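Local coordinates for ABC transporter, substrate-binding protein (Clostridium perfringens, PDB 4EDP) that probably captures a solute outside the cell membrane and delivers it to the permease of an ABC importer, as extracellular solute-binding proteins do, at residues G178-E183 with K328-K333; I184-A189 with E199-E204. One frame throughout, in Å; residues are numbered along the deposited sequence. Where two conformers were deposited one is given.

Both contacts draw on helix 178-189, contact 1 on its N-terminal and contact 2 on its C-terminal half, and their centres lie about 12 Å apart. Contact 1 brings in a chain segment 145 residues away, the approach to the C-terminal helix 332-350, whereas contact 2 is local, joining 184-189 to the next long helix, 199-208. They touch through a salt bridge of 2.8 Å from Lys328 NZ to Glu187 OE1 and through Val182, whose O lies 3.4 Å from Ala201 CB and CG2 3.8 Å from Phe202 CZ. The centre of contact 1, which holds an acetate ion, lies about 10 Å from the centre of the chain, that of contact 2 about 21 Å.

Contact 1 of 2, residues G178-E183 with K328-K333; sequences GPAMVE and KVIDFK. With ACT (acetate ion), chain G.
Ile330 pushes its CD1 methyl against the first turn of helix 178-189, 3.5 Å from Ala180 N, in a buried contact of this periplasmic-binding-protein-like fold between one helix and the loop that leads into the C-terminal helix 332-350. CG1 stands anti to the carbonyl carbon (chi1 -67°) and the chain runs straight on from there, so the methyl at its tip reaches both Ala180 CB and Pro179 CB, the latter at 3.9 Å. The other branch, CG2, lies over one face of the Phe332 ring, offset toward its rim. That ring meets the proline obliquely, with CE1 4.0 Å from Pro179 CG. No direct hydrogen bond joins the two segments. Glu183, extended beyond CG, reaches across so that its carboxylate lies beside CG1 and CG2 of Ile330; its polar links to the loop run through small molecules. A water donates to both Glu183 OE1 and Val329 O, bridging helix and loop, while Glu183 OE2 comes within 2.6 Å of O of an acetate, probably from the crystallisation liquor, close enough that one of the two acid groups probably carries a proton. Asp331 caps helix 332-350: its OD1 accepts a weak bond from Lys333 N and a hydrogen bond from Phe334 N, and its OD2 pairs with Lys194. The backbone of the same residue also binds the acetate, Asp331 N donating to its O over 2.9 Å in a straight line (180°).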
loop_
_atom_site.group_PDB
_atom_site.type_symbol
_atom_site.label_atom_id
_atom_site.label_comp_id
_atom_site.label_asym_id
_atom_site.label_seq_id
_atom_site.Cartn_x
_atom_site.Cartn_y
_atom_site.Cartn_z
ATOM N N GLY A 178 3.475 6.879 5.269
ATOM C CA GLY A 178 3.592 7.798 6.404
ATOM C C GLY A 178 3.135 7.155 7.704
ATOM O O GLY A 178 3.845 7.201 8.706
ATOM N N PRO A 179 1.941 6.545 7.705
ATOM C CA PRO A 179 1.464 5.876 8.919
ATOM C C PRO A 179 2.424 4.801 9.404
ATOM O O PRO A 179 2.666 4.682 10.602
ATOM C CB PRO A 179 0.122 5.290 8.483
ATOM C CG PRO A 179 -0.379 6.296 7.487
ATOM C CD PRO A 179 0.848 6.740 6.729
ATOM N N ALA A 180 2.979 4.020 8.480
ATOM C CA ALA A 180 3.947 3.000 8.843
ATOM C C ALA A 180 5.147 3.617 9.563
ATOM O O ALA A 180 5.636 3.053 10.537
ATOM C CB ALA A 180 4.419 2.212 7.587
ATOM N N MET A 181 5.609 4.764 9.083
ATOM C CA MET A 181 6.758 5.420 9.682
ATOM C C MET A 181 6.440 5.800 11.157
ATOM O O MET A 181 7.291 5.661 12.042
ATOM C CB MET A 181 7.192 6.616 8.809
ATOM C CG MET A 181 8.545 7.102 9.156
ATOM S SD MET A 181 9.814 5.877 8.759
ATOM C CE MET A 181 10.932 6.271 10.109
ATOM N N VAL A 182 5.213 6.244 11.425
ATOM C CA VAL A 182 4.793 6.575 12.789
ATOM C C VAL A 182 4.752 5.274 13.623
ATOM O O VAL A 182 5.163 5.264 14.797
ATOM C CB VAL A 182 3.421 7.300 12.829
ATOM C CG1 VAL A 182 2.943 7.503 14.259
ATOM C CG2 VAL A 182 3.479 8.634 12.073
ATOM N N GLU A 183 4.252 4.186 13.037
ATOM C CA GLU A 183 4.174 2.909 13.769
ATOM C C GLU A 183 5.556 2.324 14.053
ATOM O O GLU A 183 5.776 1.692 15.106
ATOM C CB GLU A 183 3.196 1.917 13.118
ATOM C CG GLU A 183 1.759 2.460 13.148
ATOM C CD GLU A 183 0.660 1.419 13.089
ATOM O OE1 GLU A 183 0.954 0.208 13.117
ATOM O OE2 GLU A 183 -0.539 1.831 13.099
ATOM N N LYS A 328 3.564 -6.721 9.355
ATOM C CA LYS A 328 2.593 -6.030 10.171
ATOM C C LYS A 328 1.624 -5.273 9.275
ATOM O O LYS A 328 1.993 -4.825 8.181
ATOM C CB LYS A 328 3.313 -5.091 11.117
ATOM C CG LYS A 328 4.108 -5.865 12.161
ATOM C CD LYS A 328 4.915 -5.028 13.099
ATOM C CE LYS A 328 5.703 -6.013 13.988
ATOM N NZ LYS A 328 6.757 -5.454 14.807
ATOM N N VAL A 329 0.361 -5.190 9.699
ATOM C CA VAL A 329 -0.642 -4.436 8.943
ATOM C C VAL A 329 -1.142 -3.264 9.789
ATOM O O VAL A 329 -1.102 -3.306 11.019
ATOM C CB VAL A 329 -1.833 -5.298 8.484
ATOM C CG1 VAL A 329 -1.342 -6.439 7.526
ATOM C CG2 VAL A 329 -2.567 -5.862 9.664
ATOM N N ILE A 330 -1.625 -2.233 9.122
ATOM C CA ILE A 330 -2.115 -1.033 9.801
ATOM C C ILE A 330 -3.637 -0.993 9.863
ATOM O O ILE A 330 -4.304 -1.369 8.911
ATOM C CB ILE A 330 -1.572 0.220 9.113
ATOM C CG1 ILE A 330 -0.043 0.281 9.313
ATOM C CG2 ILE A 330 -2.204 1.489 9.676
ATOM C CD1 ILE A 330 0.596 1.446 8.640
ATOM N N ASP A 331 -4.181 -0.566 11.003
ATOM C CA ASP A 331 -5.628 -0.427 11.152
ATOM C C ASP A 331 -6.003 0.977 10.710
ATOM O O ASP A 331 -5.848 1.942 11.476
ATOM C CB ASP A 331 -6.027 -0.641 12.615
ATOM C CG ASP A 331 -7.514 -0.422 12.871
ATOM O OD1 ASP A 331 -8.247 0.035 11.964
ATOM O OD2 ASP A 331 -7.953 -0.693 14.014
ATOM N N PHE A 332 -6.469 1.109 9.471
ATOM C CA PHE A 332 -6.827 2.436 8.959
ATOM C C PHE A 332 -8.089 3.060 9.546
ATOM O O PHE A 332 -8.287 4.278 9.461
ATOM C CB PHE A 332 -6.780 2.474 7.441
ATOM C CG PHE A 332 -5.405 2.595 6.931
ATOM C CD1 PHE A 332 -4.781 3.833 6.905
ATOM C CD2 PHE A 332 -4.696 1.483 6.534
ATOM C CE1 PHE A 332 -3.496 3.954 6.459
ATOM C CE2 PHE A 332 -3.421 1.598 6.097
ATOM C CZ PHE A 332 -2.810 2.833 6.061
ATOM N N LYS A 333 -8.940 2.249 10.160
ATOM C CA LYS A 333 -10.094 2.802 10.827
ATOM C C LYS A 333 -9.539 3.669 11.966
ATOM O O LYS A 333 -9.952 4.824 12.162
ATOM C CB LYS A 333 -11.013 1.712 11.377
ATOM C CG LYS A 333 -12.311 2.271 11.949
ATOM C CD LYS A 333 -13.310 1.206 12.373
ATOM C CE LYS A 333 -14.582 1.888 12.869
ATOM N NZ LYS A 333 -15.688 0.946 13.195
HETATM C C ACT G . -2.600 -0.381 14.322
HETATM O O ACT G . -2.487 0.100 13.201
HETATM O OXT ACT G . -3.208 -1.477 14.386
HETATM C CH3 ACT G . -1.984 0.294 15.512
HETATM O O HOH W 1 0.339 -2.455 13.304
#

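Contact 2 of 2, residues I184-A189 with E199-E204; sequences IAAEKA and EAAFKE
Helices 184-189 and 199-204 cross almost perpendicularly, at 94°, with their axes only 7.5 Å apart and the CA atoms of Ala186 and Ala201 4.1 Å from each other. Alanines on both sides permit this approach. The methyl of Ala201 lies against the backbone of the first helix, its CB 3.5 Å from Ala186 N, and also touches Ala186 CB. In return Ala185 CB rests on the second helix's backbone, 3.4 Å from Ala201 O. The methyls of Ala189 and Ala200 touch, 3.7 Å between their CB atoms. This alanine-lined crossing within a periplasmic-binding-protein-like fold packs together helices 178-189 and 199-208, which follow strand 168-171 with the short helix 193-196 between them. Glu204 buries the largest area here, with Lys188 and Ala189 at the margin. With CG anti to the carbonyl carbon (chi1 -69°), it rests that atom against both Ala189 CB and Ala185 O, 3.6 Å from each; the bend at chi2 then turns the carboxylate across Lys188. In the lysine, CG anti to the backbone N (chi1 176°) sits beside Glu204 OE1, and folds at chi2 and chi4 bring NZ back to the same oxygen. NZ donates to Glu204 OE1 at 3.1 Å in a salt bridge, arriving from above the carboxylate plane. Trp160 serves both partners, forming a cation-pi contact with Lys188 and donating through NE1 to the backbone O of Glu204.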
loop_
_atom_site.group_PDB
_atom_site.type_symbol
_atom_site.label_atom_id
_atom_site.label_comp_id
_atom_site.label_asym_id
_atom_site.label_seq_id
_atom_site.Cartn_x
_atom_site.Cartn_y
_atom_site.Cartn_z
ATOM N N ILE A 184 6.496 2.543 13.139
ATOM C CA ILE A 184 7.875 2.133 13.340
ATOM C C ILE A 184 8.444 2.863 14.572
ATOM O O ILE A 184 9.078 2.246 15.433
ATOM C CB ILE A 184 8.719 2.433 12.073
ATOM C CG1 ILE A 184 8.412 1.398 10.979
ATOM C CG2 ILE A 184 10.211 2.432 12.439
ATOM C CD1 ILE A 184 8.899 1.800 9.588
ATOM N N ALA A 185 8.180 4.163 14.674
ATOM C CA ALA A 185 8.616 4.976 15.813
ATOM C C ALA A 185 7.937 4.500 17.090
ATOM O O ALA A 185 8.568 4.473 18.162
ATOM C CB ALA A 185 8.316 6.458 15.541
ATOM N N ALA A 186 6.664 4.104 16.984
ATOM C CA ALA A 186 5.933 3.551 18.130
ATOM C C ALA A 186 6.615 2.269 18.639
ATOM O O ALA A 186 6.665 2.039 19.852
ATOM C CB ALA A 186 4.477 3.248 17.781
ATOM N N GLU A 187 7.094 1.421 17.727
ATOM C CA GLU A 187 7.794 0.195 18.143
ATOM C C GLU A 187 9.036 0.545 18.953
ATOM O O GLU A 187 9.293 -0.072 19.976
ATOM C CB GLU A 187 8.248 -0.668 16.961
ATOM C CG GLU A 187 7.179 -1.173 16.034
ATOM C CD GLU A 187 7.732 -2.267 15.094
ATOM O OE1 GLU A 187 8.272 -3.271 15.620
ATOM O OE2 GLU A 187 7.629 -2.116 13.853
ATOM N N LYS A 188 9.794 1.519 18.467
ATOM C CA LYS A 188 11.007 2.027 19.117
ATOM C C LYS A 188 10.651 2.516 20.526
ATOM O O LYS A 188 11.334 2.197 21.502
ATOM C CB LYS A 188 11.564 3.169 18.267
ATOM C CG LYS A 188 12.809 3.961 18.780
ATOM C CD LYS A 188 14.098 3.197 18.668
ATOM C CE LYS A 188 15.296 4.093 18.958
ATOM N NZ LYS A 188 15.165 4.820 20.230
ATOM N N ALA A 189 9.554 3.260 20.643
ATOM C CA ALA A 189 9.104 3.762 21.958
ATOM C C ALA A 189 8.572 2.654 22.881
ATOM O O ALA A 189 8.581 2.783 24.118
ATOM C CB ALA A 189 8.008 4.819 21.748
ATOM N N GLU A 199 1.606 9.629 20.825
ATOM C CA GLU A 199 2.465 10.639 21.446
ATOM C C GLU A 199 3.912 10.159 21.642
ATOM O O GLU A 199 4.859 10.888 21.328
ATOM C CB GLU A 199 1.839 11.144 22.745
ATOM C CG GLU A 199 0.518 11.859 22.504
ATOM C CD GLU A 199 0.672 13.102 21.644
ATOM O OE1 GLU A 199 1.526 13.939 21.991
ATOM O OE2 GLU A 199 -0.076 13.252 20.647
ATOM N N ALA A 200 4.091 8.933 22.128
ATOM C CA ALA A 200 5.438 8.406 22.330
ATOM C C ALA A 200 6.150 8.206 20.991
ATOM O O ALA A 200 7.341 8.440 20.877
ATOM C CB ALA A 200 5.406 7.085 23.125
ATOM N N ALA A 201 5.395 7.817 19.972
ATOM C CA ALA A 201 5.974 7.600 18.651
ATOM C C ALA A 201 6.515 8.936 18.160
ATOM O O ALA A 201 7.609 9.006 17.598
ATOM C CB ALA A 201 4.936 7.048 17.688
ATOM N N PHE A 202 5.751 10.006 18.370
ATOM C CA PHE A 202 6.206 11.309 17.915
ATOM C C PHE A 202 7.429 11.796 18.672
ATOM O O PHE A 202 8.275 12.476 18.067
ATOM C CB PHE A 202 5.068 12.335 17.789
ATOM C CG PHE A 202 4.251 12.138 16.543
ATOM C CD1 PHE A 202 4.733 12.544 15.322
ATOM C CD2 PHE A 202 3.019 11.520 16.588
ATOM C CE1 PHE A 202 4.002 12.342 14.162
ATOM C CE2 PHE A 202 2.293 11.314 15.431
ATOM C CZ PHE A 202 2.787 11.737 14.220
ATOM N N LYS A 203 7.575 11.413 19.947
ATOM C CA LYS A 203 8.771 11.772 20.707
ATOM C C LYS A 203 9.977 11.039 20.110
ATOM O O LYS A 203 11.087 11.593 20.084
ATOM C CB LYS A 203 8.629 11.461 22.197
ATOM C CG LYS A 203 7.634 12.337 22.950
ATOM C CD LYS A 203 8.036 13.809 22.968
ATOM C CE LYS A 203 7.087 14.624 23.848
ATOM N NZ LYS A 203 7.483 16.063 23.942
ATOM N N GLU A 204 9.779 9.806 19.630
ATOM C CA GLU A 204 10.877 9.067 18.985
ATOM C C GLU A 204 11.201 9.707 17.633
ATOM O O GLU A 204 12.359 9.752 17.230
ATOM C CB GLU A 204 10.582 7.581 18.829
ATOM C CG GLU A 204 10.543 6.813 20.134
ATOM C CD GLU A 204 11.909 6.721 20.826
ATOM O OE1 GLU A 204 12.951 7.039 20.222
ATOM O OE2 GLU A 204 11.937 6.304 21.986
#